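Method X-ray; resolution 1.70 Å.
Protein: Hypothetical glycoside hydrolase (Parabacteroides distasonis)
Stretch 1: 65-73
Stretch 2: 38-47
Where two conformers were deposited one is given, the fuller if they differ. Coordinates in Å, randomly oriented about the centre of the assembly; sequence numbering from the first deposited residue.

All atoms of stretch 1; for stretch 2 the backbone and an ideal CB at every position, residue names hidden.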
HETATM    1  N   MSE A  65      -4.793   4.027   8.487  1.00 11.85           N
HETATM    2  CA  MSE A  65      -3.548   3.898   9.233  1.00 12.20           C
HETATM    3  C   MSE A  65      -2.440   4.494   8.375  1.00 11.63           C
HETATM    4  O   MSE A  65      -1.952   3.884   7.424  1.00 11.47           O
HETATM    5  CB  MSE A  65      -3.297   2.435   9.639  1.00 12.90           C
HETATM    6  CG  MSE A  65      -4.331   1.958  10.639  1.00 14.22           C
HETATM    7 SE   MSE A  65      -3.935   0.206  11.397  0.75 15.27          SE
HETATM    8  CE  MSE A  65      -2.256   0.470  12.294  1.00 17.25           C
ATOM      9  N   TYR A  66      -2.085   5.726   8.690  1.00 11.41           N
ATOM     10  CA  TYR A  66      -1.150   6.484   7.856  1.00 11.37           C
ATOM     11  C   TYR A  66       0.291   6.270   8.281  1.00 11.66           C
ATOM     12  O   TYR A  66       0.601   6.057   9.463  1.00 12.27           O
ATOM     13  CB  TYR A  66      -1.518   7.959   7.843  1.00 11.68           C
ATOM     14  CG  TYR A  66      -1.656   8.615   9.205  1.00 11.87           C
ATOM     15  CD1 TYR A  66      -2.865   8.592   9.896  1.00 11.95           C
ATOM     16  CD2 TYR A  66      -0.592   9.286   9.788  1.00 12.07           C
ATOM     17  CE1 TYR A  66      -3.016   9.224  11.149  1.00 12.23           C
ATOM     18  CE2 TYR A  66      -0.716   9.909  11.010  1.00 12.74           C
ATOM     19  CZ  TYR A  66      -1.948   9.866  11.707  1.00 12.47           C
ATOM     20  OH  TYR A  66      -2.097  10.500  12.910  1.00 12.73           O
ATOM     21  N   ARG A  67       1.187   6.315   7.301  1.00 11.39           N
ATOM     22  CA  ARG A  67       2.604   6.269   7.575  1.00 11.82           C
ATOM     23  C   ARG A  67       3.017   7.621   8.098  1.00 12.48           C
ATOM     24  O   ARG A  67       2.846   8.611   7.414  1.00 13.02           O
ATOM     25  CB  ARG A  67       3.401   5.937   6.318  1.00 12.25           C
ATOM     26  CG  ARG A  67       4.906   5.864   6.575  1.00 12.78           C
ATOM     27  CD  ARG A  67       5.675   5.589   5.288  1.00 13.56           C
ATOM     28  NE  ARG A  67       7.103   5.815   5.436  1.00 13.61           N
ATOM     29  CZ  ARG A  67       8.007   5.645   4.468  1.00 14.25           C
ATOM     30  NH1 ARG A  67       7.651   5.210   3.261  1.00 14.40           N
ATOM     31  NH2 ARG A  67       9.284   5.910   4.712  1.00 14.80           N
ATOM     32  N   ALA A  68       3.539   7.666   9.323  1.00 12.77           N
ATOM     33  CA  ALA A  68       3.958   8.920   9.933  1.00 13.09           C
ATOM     34  C   ALA A  68       5.461   8.877  10.155  1.00 13.67           C
ATOM     35  O   ALA A  68       5.994   7.882  10.622  1.00 13.49           O
ATOM     36  CB  ALA A  68       3.257   9.137  11.274  1.00 12.70           C
ATOM     37  N   GLU A  69       6.132   9.968   9.814  1.00 14.19           N
ATOM     38  CA  GLU A  69       7.559  10.072  10.032  1.00 15.01           C
ATOM     39  C   GLU A  69       7.889  11.193  10.996  1.00 16.06           C
ATOM     40  O   GLU A  69       7.315  12.285  10.923  1.00 16.43           O
ATOM     41  CB  GLU A  69       8.285  10.301   8.712  1.00 14.94           C
ATOM     42  CG  GLU A  69       8.460   9.042   7.873  1.00 14.90           C
ATOM     43  CD  GLU A  69       9.289   9.277   6.612  1.00 15.44           C
ATOM     44  OE1 GLU A  69       9.266  10.423   6.097  1.00 15.76           O
ATOM     45  OE2 GLU A  69       9.974   8.320   6.156  1.00 15.54           O
ATOM     46  N   ASP A  70       8.801  10.899  11.912  1.00 16.89           N
ATOM     47  CA  ASP A  70       9.371  11.930  12.767  1.00 18.03           C
ATOM     48  C   ASP A  70      10.469  12.722  12.038  1.00 20.41           C
ATOM     49  O   ASP A  70      10.758  12.474  10.857  1.00 19.08           O
ATOM     50  CB  ASP A  70       9.830  11.330  14.092  1.00 18.14           C
ATOM     51  CG  ASP A  70      10.938  10.296  13.953  1.00 18.43           C
ATOM     52  OD1 ASP A  70      11.749  10.356  12.998  1.00 18.46           O
ATOM     53  OD2 ASP A  70      11.031   9.455  14.857  1.00 18.45           O
ATOM     54  N   ASN A  71      11.030  13.717  12.722  1.00 22.45           N
ATOM     55  CA  ASN A  71      12.084  14.562  12.141  1.00 25.68           C
ATOM     56  C   ASN A  71      13.470  14.173  12.675  1.00 26.58           C
ATOM     57  O   ASN A  71      14.352  15.028  12.823  1.00 29.43           O
ATOM     58  CB  ASN A  71      11.768  16.042  12.430  1.00 27.40           C
ATOM     59  CG  ASN A  71      12.161  16.972  11.285  1.00 30.82           C
ATOM     60  OD1 ASN A  71      12.001  16.644  10.116  1.00 31.66           O
ATOM     61  ND2 ASN A  71      12.665  18.156  11.630  1.00 31.84           N
ATOM     62  N   SER A  72      13.694  12.882  12.944  1.00 25.99           N
ATOM     63  CA  SER A  72      14.959  12.456  13.560  1.00 27.50           C
ATOM     64  C   SER A  72      16.145  12.572  12.572  1.00 28.39           C
ATOM     65  O   SER A  72      17.304  12.625  12.986  1.00 29.01           O
ATOM     66  CB  SER A  72      14.854  11.043  14.162  1.00 27.43           C
ATOM     67  OG  SER A  72      14.371  10.092  13.235  1.00 26.01           O
ATOM     68  N   ALA A  73      15.831  12.638  11.276  1.00 28.25           N
ATOM     69  CA  ALA A  73      16.799  12.961  10.231  1.00 28.69           C
ATOM     70  C   ALA A  73      16.078  13.519   8.996  1.00 28.92           C
ATOM     71  O   ALA A  73      14.842  13.463   8.907  1.00 26.21           O
ATOM     72  CB  ALA A  73      17.637  11.724   9.861  1.00 28.41           C
ATOM     73  N   UNK A  38      11.270   2.041  21.541  1.00 16.93           N
ATOM     74  CA  UNK A  38      12.530   1.787  20.829  1.00 16.78           C
ATOM     75  C   UNK A  38      13.597   2.771  21.312  1.00 17.48           C
ATOM     76  O   UNK A  38      14.713   2.358  21.654  1.00 18.27           O
ATOM     77  CB  UNK A  38      12.336   1.905  19.316  1.00 16.78           C
ATOM     78  N   UNK A  39      13.248   4.063  21.324  1.00 17.46           N
ATOM     79  CA  UNK A  39      14.133   5.144  21.775  0.50 17.87           C
ATOM     80  C   UNK A  39      14.160   5.270  23.303  1.00 18.67           C
ATOM     81  O   UNK A  39      15.113   5.818  23.881  1.00 18.96           O
ATOM     82  CB  UNK A  39      13.691   6.472  21.157  0.50 17.87           C
ATOM     83  N   UNK A  40      13.104   4.771  23.964  1.00 18.11           N
ATOM     84  CA  UNK A  40      12.883   5.034  25.399  1.00 18.75           C
ATOM     85  C   UNK A  40      12.928   6.542  25.640  1.00 18.31           C
ATOM     86  O   UNK A  40      13.674   7.066  26.478  1.00 18.32           O
ATOM     87  CB  UNK A  40      13.927   4.320  26.260  1.00 18.75           C
ATOM     88  N   UNK A  41      12.063   7.228  24.912  1.00 17.39           N
ATOM     89  CA  UNK A  41      12.037   8.681  24.914  1.00 17.30           C
ATOM     90  C   UNK A  41      10.731   9.167  24.338  1.00 16.48           C
ATOM     91  O   UNK A  41      10.160   8.525  23.447  1.00 15.76           O
ATOM     92  CB  UNK A  41      13.218   9.254  24.128  1.00 17.30           C
ATOM     93  N   UNK A  42      10.251  10.320  24.790  1.00 16.30           N
ATOM     94  CA  UNK A  42       9.100  10.934  24.138  0.50 15.93           C
ATOM     95  C   UNK A  42       9.525  11.532  22.792  1.00 16.24           C
ATOM     96  O   UNK A  42      10.493  12.327  22.723  1.00 16.57           O
ATOM     97  CB  UNK A  42       8.480  12.007  25.035  0.50 15.93           C
ATOM     98  N   UNK A  43       8.798  11.148  21.744  1.00 15.66           N
ATOM     99  CA  UNK A  43       9.131  11.491  20.374  1.00 16.39           C
ATOM    100  C   UNK A  43       7.942  12.146  19.673  1.00 15.75           C
ATOM    101  O   UNK A  43       6.785  11.749  19.888  1.00 15.32           O
ATOM    102  CB  UNK A  43       9.581  10.245  19.609  1.00 16.39           C
ATOM    103  N   UNK A  44       8.229  13.139  18.833  1.00 15.64           N
ATOM    104  CA  UNK A  44       7.201  13.749  17.975  1.00 15.13           C
ATOM    105  C   UNK A  44       7.056  12.892  16.707  1.00 14.67           C
ATOM    106  O   UNK A  44       7.715  13.121  15.672  1.00 15.01           O
ATOM    107  CB  UNK A  44       7.562  15.193  17.621  1.00 15.13           C
ATOM    108  N   UNK A  45       6.193  11.897  16.827  1.00 14.28           N
ATOM    109  CA  UNK A  45       6.152  10.769  15.914  1.00 14.02           C
ATOM    110  C   UNK A  45       5.516  11.069  14.564  1.00 13.91           C
ATOM    111  O   UNK A  45       5.638  10.261  13.650  1.00 14.50           O
ATOM    112  CB  UNK A  45       5.396   9.615  16.576  1.00 14.02           C
ATOM    113  N   UNK A  46       4.847  12.213  14.431  1.00 14.65           N
ATOM    114  CA  UNK A  46       4.194  12.567  13.170  1.00 15.09           C
ATOM    115  C   UNK A  46       4.476  14.003  12.764  1.00 15.67           C
ATOM    116  O   UNK A  46       3.728  14.626  11.997  1.00 15.05           O
ATOM    117  CB  UNK A  46       2.683  12.351  13.279  1.00 15.09           C
ATOM    118  N   UNK A  47       5.614  14.509  13.212  1.00 16.78           N
ATOM    119  CA  UNK A  47       5.948  15.914  13.031  1.00 18.57           C
ATOM    120  C   UNK A  47       6.361  16.285  11.618  1.00 17.75           C
ATOM    121  O   UNK A  47       6.185  17.420  11.205  1.00 17.91           O
ATOM    122  CB  UNK A  47       7.074  16.294  13.994  1.00 18.57           C
TER

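Stretch 1 carries the last part of a strand, through Glu69, and then loosens into a loop. Ala68 offers a lone methyl and Tyr66 a hydroxyl, and further on Asp70 offers a carboxylate.

Position 38 points its CA-to-CB bond toward stretch 1, but nothing lies within reach of the ideal CB, so almost any side chain would do. It is Met38, modelled as selenomethionine, and it makes no contact here.

Position 39 also points toward stretch 1 across open space. A short residue would fall far short; a long one, preferably a donor or a cation, could approach the carboxylate of Asp70. The residue is Arg39, and it works through solvent: Arg39 NE donates to water 1 (2.9 Å), which in turn donates to Asp70 OD2 (2.6 Å). Arg39 NH2 ends 4.1 Å from Ser72 OG.

Positions 40 to 42 are out of reach, and stretch 1 sets no rule for them. At 40 phi and psi are both positive (53/57), a conformation that glycine, asparagine or aspartate adopts most readily, yet the residue is Glu40. Positions 41 and 42 are extended and would accept many side chains; they are Asp41 and Ser42.

Position 43, in the strand, turns toward stretch 1, its ideal CB 5.0 Å from Asp70 OD2. A small polar group or a compact aliphatic one would fit. Val43 takes the second course: Val43 CG1 packs 3.7 Å from Asp70 OD2.

At 44 CA-to-CB points sideways and no atom of stretch 1 comes within 5.5 Å of the ideal CB. Many side chains would suit, since stretch 1 makes no demand on the CB, and the backbone matters more. The carbonyl O of 44 lies 3.2 Å from Asp70 CB and receives a CA-H...O contact from Asp70 CA (3.5 Å). Ala44 suffices, opening a type I turn that ends at 47.

Position 45 aims its CA-to-CB bond away, so a small side chain would add little. A long or broad one that bends back could cover Ala68 and reach Tyr66. Trp45, with chi1 at 65° (p), does so: Trp45 CZ3 lies 3.6 Å from Ala68 CB, and Trp45 CH2 lies 4.1 Å from Tyr66 CZ.

At 46 CA-to-CB points away overall, yet the ideal CB touches stretch 1, 3.8 Å from Ala68 CB and 4.8 Å from Tyr66 CE2. The alanine leaves room for a CB beside it, and the tyrosine hydroxyl invites an acceptor on an extended chain; glutamate or glutamine would suit. Glu46, chi2 at 178° (t), brings its end nearer: Glu46 OE1 accepts a 2.6 Å hydrogen bond from Tyr66 OH, near the plane of the ring and at its edge. Glu46 OE2 takes a hydrogen bond from water 3 (2.6 Å), which also donates weakly to Tyr66 OH (3.4 Å).

Position 47 points sideways, its ideal CB 4.9 Å from Asn71 N. A polar chain could meet that amide through solvent. Glu47 OE1 lies 3.7 Å from Asn71 CB; water 2 donates to Glu47 OE1 (2.7 Å) and to Ala44 O (2.9 Å) while accepting from Asn71 N (2.8 Å), tying the turn to the loop.

Stretch 2 38-47: MREDSVAWEE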
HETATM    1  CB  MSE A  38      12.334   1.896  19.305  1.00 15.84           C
HETATM    2  CG  MSE A  38      13.615   1.715  18.482  1.00 16.09           C
HETATM    3 SE   MSE A  38      13.351   2.016  16.606  0.75 14.07          SE
HETATM    4  CE  MSE A  38      13.375   3.919  16.580  1.00 15.74           C
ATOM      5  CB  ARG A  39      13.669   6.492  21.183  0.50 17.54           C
ATOM      6  CG  ARG A  39      13.569   6.567  19.644  0.50 17.18           C
ATOM      7  CD  ARG A  39      14.935   6.587  19.005  0.50 17.78           C
ATOM      8  NE  ARG A  39      14.915   6.950  17.587  0.50 17.45           N
ATOM      9  CZ  ARG A  39      15.933   6.709  16.759  0.50 17.95           C
ATOM     10  NH1 ARG A  39      17.016   6.103  17.213  0.50 18.54           N
ATOM     11  NH2 ARG A  39      15.864   7.045  15.475  0.50 17.90           N
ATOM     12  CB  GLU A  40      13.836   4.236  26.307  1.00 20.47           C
ATOM     13  CG  GLU A  40      13.581   2.728  26.124  1.00 21.56           C
ATOM     14  CD  GLU A  40      14.324   1.810  27.041  1.00 24.05           C
ATOM     15  OE1 GLU A  40      15.237   2.252  27.776  1.00 25.76           O
ATOM     16  OE2 GLU A  40      13.979   0.597  27.012  1.00 26.34           O
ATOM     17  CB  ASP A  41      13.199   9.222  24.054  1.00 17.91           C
ATOM     18  CG  ASP A  41      13.401  10.719  24.213  1.00 18.36           C
ATOM     19  OD1 ASP A  41      13.181  11.221  25.330  1.00 18.12           O
ATOM     20  OD2 ASP A  41      13.831  11.369  23.229  1.00 18.89           O
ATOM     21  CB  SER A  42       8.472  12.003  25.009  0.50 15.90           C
ATOM     22  OG  SER A  42       7.411  12.645  24.327  0.50 14.98           O
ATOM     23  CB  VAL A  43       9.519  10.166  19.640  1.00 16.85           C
ATOM     24  CG1 VAL A  43       9.517  10.328  18.136  1.00 17.86           C
ATOM     25  CG2 VAL A  43      10.847   9.619  20.191  1.00 18.26           C
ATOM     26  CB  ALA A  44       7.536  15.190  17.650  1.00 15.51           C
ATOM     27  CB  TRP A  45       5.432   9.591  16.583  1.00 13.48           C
ATOM     28  CG  TRP A  45       3.998   9.823  16.889  1.00 13.34           C
ATOM     29  CD1 TRP A  45       3.469  10.385  18.026  1.00 13.55           C
ATOM     30  CD2 TRP A  45       2.883   9.433  16.083  1.00 12.96           C
ATOM     31  NE1 TRP A  45       2.103  10.406  17.952  1.00 13.39           N
ATOM     32  CE2 TRP A  45       1.710   9.829  16.768  1.00 13.05           C
ATOM     33  CE3 TRP A  45       2.760   8.802  14.838  1.00 12.98           C
ATOM     34  CZ2 TRP A  45       0.426   9.601  16.257  1.00 12.72           C
ATOM     35  CZ3 TRP A  45       1.492   8.571  14.337  1.00 12.71           C
ATOM     36  CH2 TRP A  45       0.339   8.974  15.033  1.00 12.95           C
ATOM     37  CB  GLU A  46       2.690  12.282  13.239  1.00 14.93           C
ATOM     38  CG  GLU A  46       1.946  12.930  14.381  1.00 15.23           C
ATOM     39  CD  GLU A  46       0.460  12.643  14.359  1.00 15.47           C
ATOM     40  OE1 GLU A  46      -0.006  11.996  13.382  1.00 14.48           O
ATOM     41  OE2 GLU A  46      -0.234  13.078  15.316  1.00 15.64           O
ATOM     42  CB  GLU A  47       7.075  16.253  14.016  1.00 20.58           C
ATOM     43  CG  GLU A  47       7.616  17.643  13.952  1.00 24.24           C
ATOM     44  CD  GLU A  47       8.537  17.903  15.126  1.00 24.78           C
ATOM     45  OE1 GLU A  47       9.572  17.216  15.211  1.00 26.04           O
ATOM     46  OE2 GLU A  47       8.188  18.755  15.976  1.00 30.44           O
TER
HETATM   47  O   HOH W   1      12.640   7.709  15.957  1.00 21.77           O
HETATM   48  O   HOH W   2      10.108  14.601  15.199  1.00 31.23           O
HETATM   49  O   HOH W   3      -2.713  12.406  15.676  1.00 15.88           O
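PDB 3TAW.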